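Local coordinates for protein inositol 2-dehydrogenase (Sinorhizobium meliloti, PDB 4HKT) that catalyses the NAD+-dependent oxidation of myo-inositol to 2-keto-myo-inositol (scyllo-inosose), the first step in breaking myo-inositol down to acetyl-CoA, at residues B[121-126]-B[174-179]; B[127-132]-B[238-243]; B[29-34]-B[49-54]; B[3-8]-B[61-66]; B[195-200]-B[207-212]. All blocks are in the same frame, centred on the assembly; numbering follows the deposited sequence.

Contact 1 (B[121-126]-B[174-179]); sequences FNRRFD and IHDFDM. With EDO (1,2-ethanediol), chain S.
The CA atoms of Phe121 and His175 lie 6.4 Å apart where the short 3-10 turn 122-125 runs beside helix 168-184. Asp178 is shared between an aromatic ring and a charge. Its CB stands over the centre of the Phe121 ring, 3.7 Å from the centroid, and its carboxylate lies nearly parallel to that ring, the planes 14° apart. CG of Asp178 is anti to its backbone N (chi1 -177°), which places it over the ring near Phe121 CD2. Arg124 grips the same carboxylate side-on: NE meets OD2 of Asp178 at 2.8 Å, on the syn lone pair and almost straight (169°), while NH2 reaches Asp178 OD1 at 2.7 Å from out of the carboxylate plane. Two bonds thus fix the rotation of the carboxylate, and Arg124 NH2 also donates to O2 of an ethanediol. Further along, the guanidinium of Arg123 stacks flat on the His175 ring, and its NH1 forms a salt bridge of 3.3 Å with Asp176 OD1. One water joins Arg123 NH1 to Asp176 OD2, and Ser151 and Asn228 hold Asp176 in turn. A second water links Arg123 N to His175 ND1. His175 also touches Lys94, in the Glu-Lys-Pro sequence characteristic of the Gfo/Idh/MocA family, consistent with a place at the junction of the Rossmann and C-terminal domains.

Contact 2 (B[127-132]-B[238-243]); sequences PHFMAV and QRIEVH. With EDO (1,2-ethanediol), chain C.
On the strand whose Gln238 and Ile240 meet Phe129, the carboxylate oxygen Glu241 OE2 is gripped by several groups: Arg152 and Arg239 of the third subunit make salt bridges to it, and O2 of an ethanediol adds a weak bond of 3.4 Å to Glu241 OE2. That grip lies on the strand side turned from helix 127-137. On the side facing the helix the chemistry is entirely different. The segments 127-132 and 238-243 run almost parallel, 7° apart, their axes 10.0 Å from each other at the closest, and the side chains between them meet mainly through carbon atoms. In Ile240, chi1 (60°) sets CG1 between the backbone N and carbonyl carbon, and CD1, anti beyond it, comes within 3.4 Å of Phe129 CD1. The same methyl lies 3.9 Å from Val132 CG2, the two side chains sliding past each other in opposite directions. The carbonyl oxygen of Gln238 lies at the ring edge, 3.7 Å from Phe129 CZ. An alanine in place of Phe129 would probably open a gap beside Ile240 CD1 and Met179 and leave the isoleucine freer to turn. Beyond the pair, helix 168-184 packs against Phe129 and Ile240. No hydrogen bond passes between the two segments, which implies that shape and burial hold helix to sheet here, while Arg239 and Glu241, pointing the other way, form salt bridges with the third subunit.

Contact 3 (B[29-34]-B[49-54]); sequences RLVAVA and GCEVRT
Val31, Val33, Glu51 and Arg53 join their backbones in parallel register. Glu51 N donates to Val31 O at 2.9 Å, Val33 N to Glu51 O at 2.8 Å, and Arg53 N to Val33 O at 2.9 Å. On the side of Val33, the sulphur of Cys50 fits between neighbours: SG lies 3.4 Å from Val33 CG2 and 3.9 Å from Leu30 CG. A chi1 of 69° puts that sulphur between the backbone N and carbonyl carbon of Cys50. On the side of Ala32, the extended chain of Arg53 runs back alongside the strand, Ala32 CB lying over one face of the guanidinium and Val31 CG1 approaching NH2 of Arg53 at 3.6 Å. What positions this guanidinium is Glu51, two residues back. Its OE2 takes Arg53 NH2 at 2.8 Å, the donor sitting above the carboxylate plane; Asp63 is a second anionic partner for NH2. Further out, helix 38-48 covers Val33 and Val52, and helix 55-60, which Thr54 N-caps, covers Ala32 and Ala34. Strand 28-34, helix 38-48 and strand 51-52 form a beta-alpha-beta crossover, the repeated unit of the Rossmann fold, with 51-52 at the edge of the parallel sheet.

Contact 4 (B[3-8]-B[61-66]); sequences TVRFGL and AADIDA
Arg5 begins its side chain beside two acceptors, with CB 3.3 Å from Asp65 OD2 and 3.4 Å from Asp63 O. CG still passes beside Asp65 OD2, and CD then leaves it to run over the carbonyl of Asp63. A bend at chi3 (78°) places NE, which donates to Asp63 O at 3.1 Å, from a position tilted out of the carbonyl plane. At the tip, NH2 makes a long ion pair of 3.7 Å with Asp63 OD2, an oxygen whose closer partner is Arg53. This path belongs to one of two deposited conformers, and the contacts of the tip are correspondingly doubtful. The backbone beneath is firmer, and it shows how a Rossmann sheet adds its fourth strand in sequence beside the first: Phe6 and Ala66 form a parallel bridge, Gly7 N donating to Ala66 O at 2.9 Å, where strand 66-69 starts next to strand 4-9. Arg5 O accepts from both Asp65 N and Ala66 N. Asp65 returns a bond from its side chain, OD2 taking Arg5 N at 2.6 Å on its anti lone pair. An alanine in place of Asp65 would probably leave Arg5 N without this acceptor, though the backbone bonds to Arg5 O would remain. On the sheet face that carries Phe6, Ala66 CB sits over one face of its ring, toward the rim, and 3.9 Å from Val4 CG1, with helix 281-297 packing on both Phe6 and Val4.

Contact 5 (B[195-200]-B[207-212]); sequences AAVLID and GDYDSV
Ala195 points its CB at the face of the Tyr209 ring, 3.5 Å from the centroid and 17° off the normal, a CH-pi contact displaced toward the CG end. Val212 CG1 closes on the same methyl of Ala195 at 3.6 Å. With CG between its backbone N and carbonyl carbon (chi1 65°), Asp210 presents its carboxylate to three successive backbone N-H groups: OD1 accepts from Leu198 N at 2.9 Å, while OD2 accepts from Ile199 N at 2.8 Å and, nearly along its C-O axis, from Asp200 N. Ser211 OG also donates to Asp210 OD1. This many donors would probably offset the buried negative charge. Ile199 crosses Asp210 obliquely, its CB 3.2 Å from Asp210 OD2, and Val197 crosses it at about a right angle. Gln217 and Gln223 of the third subunit bond to the backbone of the two strands. Ala196 O receives both Asp210 N and Ser211 N: a classic beta bulge, where antiparallel strands 188-196 and 211-218 part around helix 201-205.

How the contacts relate
Contacts 3 and 4 lie in the Rossmann domain, contacts 2 and 5 in the C-terminal domain, and contact 1 probably at their junction, near the centre of the folded chain. Contacts 3 and 4 touch, their centres 9 Å apart; contact 3 is nested in the chain loop that contact 4 closes, and strands 28-34 and 4-9 are neighbours in the parallel sheet. Both close before contact 1 opens. Contacts 1 and 2 touch, with centres 11 Å apart and segments alternating along the chain; helices 127-137 and 168-184 meet there, beside strand 237-244 of the mixed sheet. Contact 5, nested within contact 2, lies about 26 Å from it between centres on that same sheet, and both reach the third subunit. Contacts 4 and 5 stand furthest apart, about 42 Å between centres.

Contact 1 (B[121-126]-B[174-179])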
# COMPACT_ATOMS: atom_id res chain seq x y z
N PHE B 121 23.71 -13.79 12.22
CA PHE B 121 23.16 -12.64 11.51
C PHE B 121 21.87 -13.16 10.90
O PHE B 121 21.82 -13.52 9.73
CB PHE B 121 24.10 -12.11 10.46
CG PHE B 121 25.30 -11.37 11.02
CD1 PHE B 121 25.14 -10.35 11.90
CD2 PHE B 121 26.56 -11.63 10.54
CE1 PHE B 121 26.23 -9.66 12.39
CE2 PHE B 121 27.66 -10.93 11.00
CZ PHE B 121 27.50 -9.95 11.94
N ASN B 122 20.84 -13.22 11.72
CA ASN B 122 19.59 -13.90 11.36
C ASN B 122 18.85 -13.23 10.22
O ASN B 122 18.04 -13.87 9.51
CB ASN B 122 18.68 -13.96 12.57
CG ASN B 122 18.51 -12.61 13.22
OD1 ASN B 122 19.41 -12.11 13.87
ND2 ASN B 122 17.37 -11.99 13.02
N ARG B 123 19.13 -11.94 10.01
CA ARG B 123 18.44 -11.20 8.97
C ARG B 123 18.72 -11.74 7.60
O ARG B 123 17.89 -11.63 6.71
CB ARG B 123 18.72 -9.70 9.07
CG ARG B 123 18.23 -9.14 10.38
CD ARG B 123 18.53 -7.66 10.51
NE ARG B 123 18.44 -7.26 11.91
CZ ARG B 123 18.71 -6.04 12.37
NH1 ARG B 123 19.10 -5.07 11.54
NH2 ARG B 123 18.58 -5.77 13.67
N ARG B 124 19.85 -12.40 7.42
CA ARG B 124 20.12 -13.04 6.16
C ARG B 124 19.16 -14.22 5.84
O ARG B 124 19.14 -14.67 4.70
CB ARG B 124 21.54 -13.57 6.15
CG ARG B 124 22.65 -12.56 6.10
CD ARG B 124 23.92 -13.31 5.88
NE ARG B 124 25.04 -12.41 5.83
CZ ARG B 124 26.07 -12.55 5.02
NH1 ARG B 124 26.14 -13.59 4.17
NH2 ARG B 124 27.04 -11.65 5.06
N PHE B 125 18.42 -14.72 6.84
CA PHE B 125 17.50 -15.87 6.69
C PHE B 125 16.02 -15.47 6.71
O PHE B 125 15.13 -16.33 6.63
CB PHE B 125 17.80 -16.92 7.79
CG PHE B 125 19.15 -17.51 7.67
CD1 PHE B 125 19.42 -18.43 6.69
CD2 PHE B 125 20.19 -17.13 8.52
CE1 PHE B 125 20.69 -18.98 6.55
CE2 PHE B 125 21.44 -17.68 8.40
CZ PHE B 125 21.70 -18.60 7.40
N ASP B 126 15.75 -14.17 6.85
CA ASP B 126 14.39 -13.65 6.77
C ASP B 126 13.82 -13.90 5.37
O ASP B 126 14.51 -13.61 4.36
CB ASP B 126 14.38 -12.14 7.04
CG ASP B 126 13.01 -11.56 6.97
OD1 ASP B 126 12.12 -12.04 7.77
OD2 ASP B 126 12.77 -10.72 6.06
N ILE B 174 25.92 -3.22 13.54
CA ILE B 174 26.56 -4.44 13.11
C ILE B 174 25.68 -5.32 12.19
O ILE B 174 26.17 -5.84 11.20
CB ILE B 174 27.19 -5.21 14.33
CG1 ILE B 174 28.19 -6.25 13.83
CG2 ILE B 174 26.15 -5.84 15.21
CD1 ILE B 174 29.14 -6.76 14.88
N HIS B 175 24.42 -5.51 12.52
CA HIS B 175 23.49 -6.23 11.67
C HIS B 175 23.34 -5.57 10.28
O HIS B 175 23.25 -6.27 9.27
CB HIS B 175 22.11 -6.25 12.30
CG HIS B 175 21.99 -7.20 13.44
ND1 HIS B 175 22.03 -8.56 13.27
CD2 HIS B 175 21.75 -6.98 14.74
CE1 HIS B 175 21.86 -9.15 14.44
NE2 HIS B 175 21.69 -8.21 15.35
N ASP B 176 23.30 -4.25 10.27
CA ASP B 176 23.17 -3.47 9.02
C ASP B 176 24.43 -3.45 8.21
O ASP B 176 24.34 -3.47 7.00
CB ASP B 176 22.70 -2.08 9.29
CG ASP B 176 21.38 -2.05 10.04
OD1 ASP B 176 20.41 -2.70 9.59
OD2 ASP B 176 21.33 -1.43 11.11
N PHE B 177 25.61 -3.43 8.85
CA PHE B 177 26.85 -3.66 8.12
C PHE B 177 26.86 -5.03 7.42
O PHE B 177 27.24 -5.12 6.26
CB PHE B 177 28.07 -3.54 9.00
CG PHE B 177 28.24 -2.17 9.63
CD1 PHE B 177 28.20 -1.03 8.88
CD2 PHE B 177 28.50 -2.06 10.97
CE1 PHE B 177 28.38 0.24 9.47
CE2 PHE B 177 28.68 -0.84 11.57
CZ PHE B 177 28.64 0.33 10.83
N ASP B 178 26.50 -6.08 8.14
CA ASP B 178 26.33 -7.39 7.51
C ASP B 178 25.31 -7.38 6.34
O ASP B 178 25.60 -7.90 5.26
CB ASP B 178 25.95 -8.47 8.50
CG ASP B 178 25.85 -9.81 7.82
OD1 ASP B 178 26.89 -10.33 7.40
OD2 ASP B 178 24.73 -10.32 7.64
N MSE B 179 24.15 -6.80 6.56
CA MSE B 179 23.14 -6.64 5.50
C MSE B 179 23.68 -5.91 4.29
O MSE B 179 23.47 -6.32 3.15
CB MSE B 179 21.91 -5.98 6.10
CG MSE B 179 20.74 -5.77 5.14
SE MSE B 179 20.08 -7.48 4.40
CE MSE B 179 19.45 -8.24 6.10
C1 EDO S . 28.15 -11.92 0.56
O1 EDO S . 26.88 -12.57 0.73
C2 EDO S . 28.63 -11.29 1.88
O2 EDO S . 28.56 -12.24 2.97
O HOH W 1 20.36 -2.67 13.09
O HOH W 2 21.36 -10.17 10.86

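Contact 2 (B[127-132]-B[238-243])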
# COMPACT_ATOMS: atom_id res chain seq x y z
N PRO B 127 12.57 -14.41 5.27
CA PRO B 127 12.07 -14.72 3.92
C PRO B 127 11.98 -13.50 3.01
O PRO B 127 12.24 -13.61 1.82
CB PRO B 127 10.68 -15.31 4.16
CG PRO B 127 10.62 -15.65 5.60
CD PRO B 127 11.58 -14.72 6.31
N HIS B 128 11.67 -12.34 3.57
CA HIS B 128 11.55 -11.11 2.78
C HIS B 128 12.89 -10.59 2.33
O HIS B 128 13.09 -10.29 1.14
CB HIS B 128 10.78 -10.05 3.59
CG HIS B 128 9.65 -10.66 4.35
ND1 HIS B 128 8.48 -11.04 3.73
CD2 HIS B 128 9.55 -11.08 5.63
CE1 HIS B 128 7.68 -11.60 4.62
NE2 HIS B 128 8.32 -11.67 5.77
N PHE B 129 13.85 -10.52 3.25
CA PHE B 129 15.18 -10.11 2.85
C PHE B 129 15.87 -11.09 1.90
O PHE B 129 16.59 -10.66 0.98
CB PHE B 129 16.06 -9.83 4.06
CG PHE B 129 15.53 -8.77 4.99
CD1 PHE B 129 14.69 -7.75 4.55
CD2 PHE B 129 15.89 -8.79 6.32
CE1 PHE B 129 14.22 -6.80 5.42
CE2 PHE B 129 15.46 -7.81 7.19
CZ PHE B 129 14.63 -6.80 6.74
N MSE B 130 15.61 -12.38 2.07
CA MSE B 130 16.20 -13.42 1.18
C MSE B 130 15.69 -13.24 -0.22
O MSE B 130 16.44 -13.36 -1.20
CB MSE B 130 15.87 -14.85 1.64
CG MSE B 130 16.80 -15.34 2.71
SE MSE B 130 16.32 -17.19 3.27
CE MSE B 130 16.75 -18.13 1.59
N ALA B 131 14.40 -12.95 -0.34
CA ALA B 131 13.78 -12.73 -1.64
C ALA B 131 14.30 -11.45 -2.32
O ALA B 131 14.39 -11.37 -3.55
CB ALA B 131 12.25 -12.69 -1.50
N VAL B 132 14.70 -10.45 -1.53
CA VAL B 132 15.35 -9.28 -2.11
C VAL B 132 16.65 -9.73 -2.74
O VAL B 132 16.92 -9.45 -3.91
CB VAL B 132 15.58 -8.17 -1.07
CG1 VAL B 132 16.49 -7.09 -1.65
CG2 VAL B 132 14.27 -7.57 -0.58
N GLN B 238 12.51 -2.17 10.08
CA GLN B 238 13.54 -2.97 9.47
C GLN B 238 13.32 -2.95 7.97
O GLN B 238 12.64 -3.81 7.42
CB GLN B 238 13.48 -4.44 9.95
CG GLN B 238 13.66 -4.67 11.45
CD GLN B 238 15.10 -4.63 11.83
OE1 GLN B 238 15.81 -5.64 11.74
NE2 GLN B 238 15.57 -3.48 12.28
N ARG B 239 13.88 -1.95 7.30
CA ARG B 239 13.71 -1.82 5.85
C ARG B 239 15.01 -1.92 5.10
O ARG B 239 16.05 -1.51 5.58
CB ARG B 239 13.07 -0.50 5.52
CG ARG B 239 11.58 -0.51 5.78
CD ARG B 239 11.08 0.90 5.56
NE ARG B 239 11.34 1.76 6.70
CZ ARG B 239 11.52 3.08 6.64
NH1 ARG B 239 11.55 3.71 5.48
NH2 ARG B 239 11.69 3.78 7.76
N ILE B 240 14.94 -2.49 3.90
CA ILE B 240 16.08 -2.49 3.00
C ILE B 240 15.55 -2.15 1.61
O ILE B 240 14.40 -2.46 1.24
CB ILE B 240 16.84 -3.82 2.97
CG1 ILE B 240 15.90 -4.97 2.49
CG2 ILE B 240 17.43 -4.15 4.33
CD1 ILE B 240 16.65 -6.25 2.16
N GLU B 241 16.42 -1.50 0.87
CA GLU B 241 16.11 -1.08 -0.49
C GLU B 241 17.38 -1.11 -1.31
O GLU B 241 18.46 -0.70 -0.82
CB GLU B 241 15.49 0.31 -0.48
CG GLU B 241 15.14 0.76 -1.90
CD GLU B 241 14.65 2.19 -2.02
OE1 GLU B 241 14.63 2.93 -1.03
OE2 GLU B 241 14.28 2.56 -3.16
N VAL B 242 17.27 -1.57 -2.56
CA VAL B 242 18.41 -1.67 -3.44
C VAL B 242 18.04 -1.13 -4.84
O VAL B 242 17.13 -1.66 -5.52
CB VAL B 242 18.92 -3.10 -3.57
CG1 VAL B 242 20.18 -3.11 -4.42
CG2 VAL B 242 19.19 -3.71 -2.21
N HIS B 243 18.71 -0.04 -5.21
CA HIS B 243 18.53 0.57 -6.51
C HIS B 243 19.63 0.02 -7.39
O HIS B 243 20.77 -0.00 -6.97
CB HIS B 243 18.62 2.08 -6.40
CG HIS B 243 18.53 2.79 -7.71
ND1 HIS B 243 17.40 2.78 -8.50
CD2 HIS B 243 19.44 3.56 -8.36
CE1 HIS B 243 17.62 3.49 -9.59
NE2 HIS B 243 18.84 4.00 -9.52
C1 EDO C . 10.29 -0.73 -4.76
O1 EDO C . 9.37 -0.09 -3.87
C2 EDO C . 11.70 -0.14 -4.56
O2 EDO C . 11.78 1.20 -5.05

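Contact 3 (B[29-34]-B[49-54])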
# COMPACT_ATOMS: atom_id res chain seq x y z
N ARG B 29 17.07 -32.03 17.99
CA ARG B 29 16.52 -32.20 19.33
C ARG B 29 17.29 -31.35 20.32
O ARG B 29 18.52 -31.36 20.33
CB ARG B 29 16.60 -33.68 19.79
CG ARG B 29 15.98 -33.95 21.17
CD ARG B 29 16.28 -35.35 21.73
NE ARG B 29 15.99 -36.41 20.77
CZ ARG B 29 16.89 -37.08 20.05
NH1 ARG B 29 18.19 -36.85 20.18
NH2 ARG B 29 16.49 -38.02 19.19
N LEU B 30 16.56 -30.65 21.17
CA LEU B 30 17.17 -29.93 22.27
C LEU B 30 17.35 -30.89 23.45
O LEU B 30 16.38 -31.38 24.02
CB LEU B 30 16.31 -28.74 22.67
CG LEU B 30 16.90 -27.87 23.78
CD1 LEU B 30 18.23 -27.27 23.34
CD2 LEU B 30 15.93 -26.76 24.13
N VAL B 31 18.61 -31.14 23.79
CA VAL B 31 19.01 -32.13 24.80
C VAL B 31 19.33 -31.46 26.13
O VAL B 31 18.91 -31.95 27.18
CB VAL B 31 20.26 -32.90 24.30
CG1 VAL B 31 20.81 -33.83 25.38
CG2 VAL B 31 19.93 -33.68 23.04
N ALA B 32 20.07 -30.35 26.09
CA ALA B 32 20.56 -29.72 27.31
C ALA B 32 20.55 -28.20 27.24
O ALA B 32 20.83 -27.63 26.19
CB ALA B 32 21.95 -30.22 27.64
N VAL B 33 20.19 -27.57 28.35
CA VAL B 33 20.32 -26.13 28.51
C VAL B 33 21.27 -25.83 29.66
O VAL B 33 21.29 -26.55 30.65
CB VAL B 33 18.98 -25.47 28.86
CG1 VAL B 33 19.14 -23.95 28.98
CG2 VAL B 33 17.95 -25.81 27.81
N ALA B 34 22.02 -24.73 29.53
CA ALA B 34 22.84 -24.20 30.59
C ALA B 34 22.67 -22.67 30.69
O ALA B 34 22.32 -22.00 29.71
CB ALA B 34 24.30 -24.57 30.36
N GLY B 49 11.29 -30.05 28.03
CA GLY B 49 11.59 -31.40 28.49
C GLY B 49 13.00 -31.89 28.23
O GLY B 49 13.23 -33.09 28.06
N CYS B 50 13.96 -30.96 28.20
CA CYS B 50 15.38 -31.30 28.09
C CYS B 50 16.04 -31.08 29.45
O CYS B 50 15.38 -30.58 30.36
CB CYS B 50 16.05 -30.43 27.02
SG CYS B 50 16.18 -28.71 27.52
N GLU B 51 17.32 -31.42 29.58
CA GLU B 51 18.01 -31.43 30.87
C GLU B 51 18.68 -30.09 31.15
O GLU B 51 19.09 -29.38 30.24
CB GLU B 51 19.08 -32.52 30.89
CG GLU B 51 18.64 -33.88 30.37
CD GLU B 51 19.80 -34.85 30.23
OE1 GLU B 51 20.65 -34.89 31.15
OE2 GLU B 51 19.89 -35.55 29.20
N VAL B 52 18.84 -29.76 32.42
CA VAL B 52 19.72 -28.65 32.80
C VAL B 52 21.10 -29.21 33.08
O VAL B 52 21.27 -29.97 34.02
CB VAL B 52 19.20 -27.91 34.03
CG1 VAL B 52 20.20 -26.85 34.50
CG2 VAL B 52 17.85 -27.29 33.72
N ARG B 53 22.09 -28.85 32.26
CA ARG B 53 23.49 -29.23 32.52
C ARG B 53 24.37 -28.00 32.72
O ARG B 53 23.93 -26.86 32.54
CB ARG B 53 24.07 -30.10 31.40
CG ARG B 53 23.33 -31.39 31.15
CD ARG B 53 23.99 -32.22 30.08
NE ARG B 53 23.10 -33.29 29.60
CZ ARG B 53 23.37 -34.12 28.60
NH1 ARG B 53 24.50 -34.03 27.91
NH2 ARG B 53 22.49 -35.06 28.26
N THR B 54 25.62 -28.24 33.11
CA THR B 54 26.60 -27.17 33.16
C THR B 54 27.22 -27.07 31.77
O THR B 54 27.00 -27.94 30.92
CB THR B 54 27.71 -27.46 34.18
OG1 THR B 54 28.47 -28.60 33.75
CG2 THR B 54 27.11 -27.72 35.58

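Contact 4 (B[3-8]-B[61-66])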
# COMPACT_ATOMS: atom_id res chain seq x y z
N THR B 3 19.63 -37.30 13.66
CA THR B 3 19.09 -36.18 14.44
C THR B 3 20.25 -35.41 15.07
O THR B 3 21.08 -36.01 15.77
CB THR B 3 18.18 -36.71 15.55
OG1 THR B 3 17.12 -37.46 14.96
CG2 THR B 3 17.58 -35.56 16.39
N VAL B 4 20.30 -34.10 14.83
CA VAL B 4 21.32 -33.23 15.45
C VAL B 4 20.94 -32.95 16.90
O VAL B 4 19.84 -32.44 17.19
CB VAL B 4 21.47 -31.90 14.68
CG1 VAL B 4 22.52 -31.00 15.33
CG2 VAL B 4 21.86 -32.17 13.24
N ARG B 5 21.85 -33.30 17.81
CA ARG B 5 21.62 -33.08 19.23
C ARG B 5 22.27 -31.77 19.67
O ARG B 5 23.48 -31.59 19.53
CB ARG B 5 22.14 -34.27 20.06
CG ARG B 5 21.35 -35.56 19.85
CD ARG B 5 21.85 -36.73 20.69
NE ARG B 5 21.39 -36.66 22.07
CZ ARG B 5 20.43 -37.42 22.59
NH1 ARG B 5 19.82 -38.33 21.85
NH2 ARG B 5 20.08 -37.27 23.86
N PHE B 6 21.44 -30.86 20.19
CA PHE B 6 21.84 -29.50 20.53
C PHE B 6 21.97 -29.27 22.03
O PHE B 6 21.10 -29.69 22.82
CB PHE B 6 20.79 -28.50 20.00
CG PHE B 6 20.87 -28.24 18.52
CD1 PHE B 6 21.47 -27.08 18.04
CD2 PHE B 6 20.34 -29.14 17.61
CE1 PHE B 6 21.55 -26.84 16.68
CE2 PHE B 6 20.42 -28.91 16.25
CZ PHE B 6 21.01 -27.74 15.78
N GLY B 7 23.02 -28.58 22.42
CA GLY B 7 23.11 -27.98 23.73
C GLY B 7 22.91 -26.50 23.53
O GLY B 7 23.50 -25.93 22.61
N LEU B 8 22.09 -25.88 24.38
CA LEU B 8 21.87 -24.44 24.38
C LEU B 8 22.59 -23.85 25.57
O LEU B 8 22.43 -24.32 26.70
CB LEU B 8 20.37 -24.12 24.48
CG LEU B 8 19.95 -22.66 24.69
CD1 LEU B 8 20.53 -21.77 23.61
CD2 LEU B 8 18.43 -22.52 24.70
N ALA B 61 30.16 -33.80 26.83
CA ALA B 61 29.10 -34.75 26.43
C ALA B 61 29.25 -35.38 25.06
O ALA B 61 29.33 -34.69 24.05
CB ALA B 61 27.73 -34.11 26.55
N ALA B 62 29.22 -36.70 25.03
CA ALA B 62 29.15 -37.47 23.80
C ALA B 62 27.80 -37.33 23.09
O ALA B 62 27.71 -37.47 21.88
CB ALA B 62 29.43 -38.95 24.09
N ASP B 63 26.75 -37.04 23.85
CA ASP B 63 25.41 -36.90 23.28
C ASP B 63 25.05 -35.45 22.88
O ASP B 63 23.87 -35.07 22.89
CB ASP B 63 24.39 -37.46 24.26
CG ASP B 63 24.20 -36.60 25.46
OD1 ASP B 63 25.15 -35.89 25.86
OD2 ASP B 63 23.07 -36.64 26.01
N ILE B 64 26.05 -34.64 22.55
CA ILE B 64 25.84 -33.31 21.99
C ILE B 64 26.63 -33.20 20.68
O ILE B 64 27.83 -33.47 20.66
CB ILE B 64 26.27 -32.21 22.98
CG1 ILE B 64 25.45 -32.27 24.27
CG2 ILE B 64 26.13 -30.84 22.34
CD1 ILE B 64 23.98 -31.95 24.14
N ASP B 65 25.95 -32.85 19.59
CA ASP B 65 26.56 -32.65 18.28
C ASP B 65 26.91 -31.17 18.01
O ASP B 65 27.83 -30.86 17.26
CB ASP B 65 25.60 -33.13 17.18
CG ASP B 65 25.15 -34.60 17.38
OD1 ASP B 65 26.02 -35.48 17.50
OD2 ASP B 65 23.92 -34.87 17.37
N ALA B 66 26.15 -30.27 18.60
CA ALA B 66 26.16 -28.89 18.21
C ALA B 66 25.74 -28.07 19.40
O ALA B 66 24.92 -28.53 20.21
CB ALA B 66 25.19 -28.68 17.06

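Contact 5 (B[195-200]-B[207-212])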
# COMPACT_ATOMS: atom_id res chain seq x y z
N ALA B 195 27.08 10.71 14.15
CA ALA B 195 26.38 10.20 15.34
C ALA B 195 25.97 11.34 16.27
O ALA B 195 26.55 12.43 16.24
CB ALA B 195 27.28 9.24 16.10
N ALA B 196 24.97 11.07 17.08
CA ALA B 196 24.54 11.99 18.10
C ALA B 196 23.74 11.22 19.19
O ALA B 196 23.37 10.04 19.04
CB ALA B 196 23.65 13.06 17.49
N VAL B 197 23.45 11.98 20.24
CA VAL B 197 22.57 11.60 21.33
C VAL B 197 21.37 12.51 21.24
O VAL B 197 21.43 13.66 21.65
CB VAL B 197 23.30 11.81 22.66
CG1 VAL B 197 22.42 11.43 23.85
CG2 VAL B 197 24.56 10.97 22.65
N LEU B 198 20.29 11.99 20.67
CA LEU B 198 19.08 12.73 20.47
C LEU B 198 17.94 12.20 21.36
O LEU B 198 16.91 12.85 21.49
CB LEU B 198 18.61 12.59 19.02
CG LEU B 198 19.64 13.09 18.00
CD1 LEU B 198 19.18 12.94 16.58
CD2 LEU B 198 19.93 14.55 18.24
N ILE B 199 18.12 11.01 21.91
CA ILE B 199 17.00 10.30 22.52
C ILE B 199 17.08 10.38 24.04
O ILE B 199 16.12 10.76 24.70
CB ILE B 199 16.90 8.84 22.03
CG1 ILE B 199 16.53 8.85 20.55
CG2 ILE B 199 15.83 8.09 22.81
CD1 ILE B 199 16.89 7.57 19.84
N ASP B 200 18.23 10.06 24.60
CA ASP B 200 18.34 10.05 26.06
C ASP B 200 19.74 10.38 26.45
O ASP B 200 20.69 9.69 26.07
CB ASP B 200 17.92 8.66 26.60
CG ASP B 200 17.94 8.59 28.14
OD1 ASP B 200 18.45 9.51 28.78
OD2 ASP B 200 17.46 7.59 28.69
N GLY B 207 28.81 7.21 27.33
CA GLY B 207 29.81 7.11 26.26
C GLY B 207 29.33 6.55 24.92
O GLY B 207 30.15 6.17 24.08
N ASP B 208 28.01 6.54 24.69
CA ASP B 208 27.44 5.94 23.50
C ASP B 208 26.62 7.01 22.73
O ASP B 208 26.45 8.11 23.19
CB ASP B 208 26.57 4.73 23.86
CG ASP B 208 26.39 3.76 22.71
OD1 ASP B 208 27.07 3.88 21.64
OD2 ASP B 208 25.53 2.84 22.88
N TYR B 209 26.14 6.63 21.55
CA TYR B 209 25.31 7.45 20.76
C TYR B 209 24.03 6.68 20.57
O TYR B 209 24.03 5.43 20.67
CB TYR B 209 25.99 7.70 19.39
CG TYR B 209 27.28 8.52 19.42
CD1 TYR B 209 27.25 9.90 19.59
CD2 TYR B 209 28.53 7.91 19.22
CE1 TYR B 209 28.42 10.66 19.62
CE2 TYR B 209 29.70 8.66 19.23
CZ TYR B 209 29.63 10.03 19.43
OH TYR B 209 30.80 10.76 19.41
N ASP B 210 22.97 7.37 20.19
CA ASP B 210 21.68 6.72 19.95
C ASP B 210 21.04 6.91 18.58
O ASP B 210 19.99 6.31 18.30
CB ASP B 210 20.69 7.08 21.07
CG ASP B 210 20.32 8.56 21.09
OD1 ASP B 210 20.22 9.21 19.99
OD2 ASP B 210 20.13 9.08 22.23
N SER B 211 21.65 7.74 17.74
CA SER B 211 21.14 8.09 16.43
C SER B 211 22.34 8.26 15.49
O SER B 211 23.20 9.14 15.72
CB SER B 211 20.36 9.40 16.50
OG SER B 211 19.32 9.32 17.45
N VAL B 212 22.44 7.40 14.46
CA VAL B 212 23.64 7.34 13.64
C VAL B 212 23.27 7.15 12.17
O VAL B 212 22.24 6.54 11.84
CB VAL B 212 24.64 6.24 14.07
CG1 VAL B 212 25.08 6.42 15.51
CG2 VAL B 212 24.06 4.85 13.94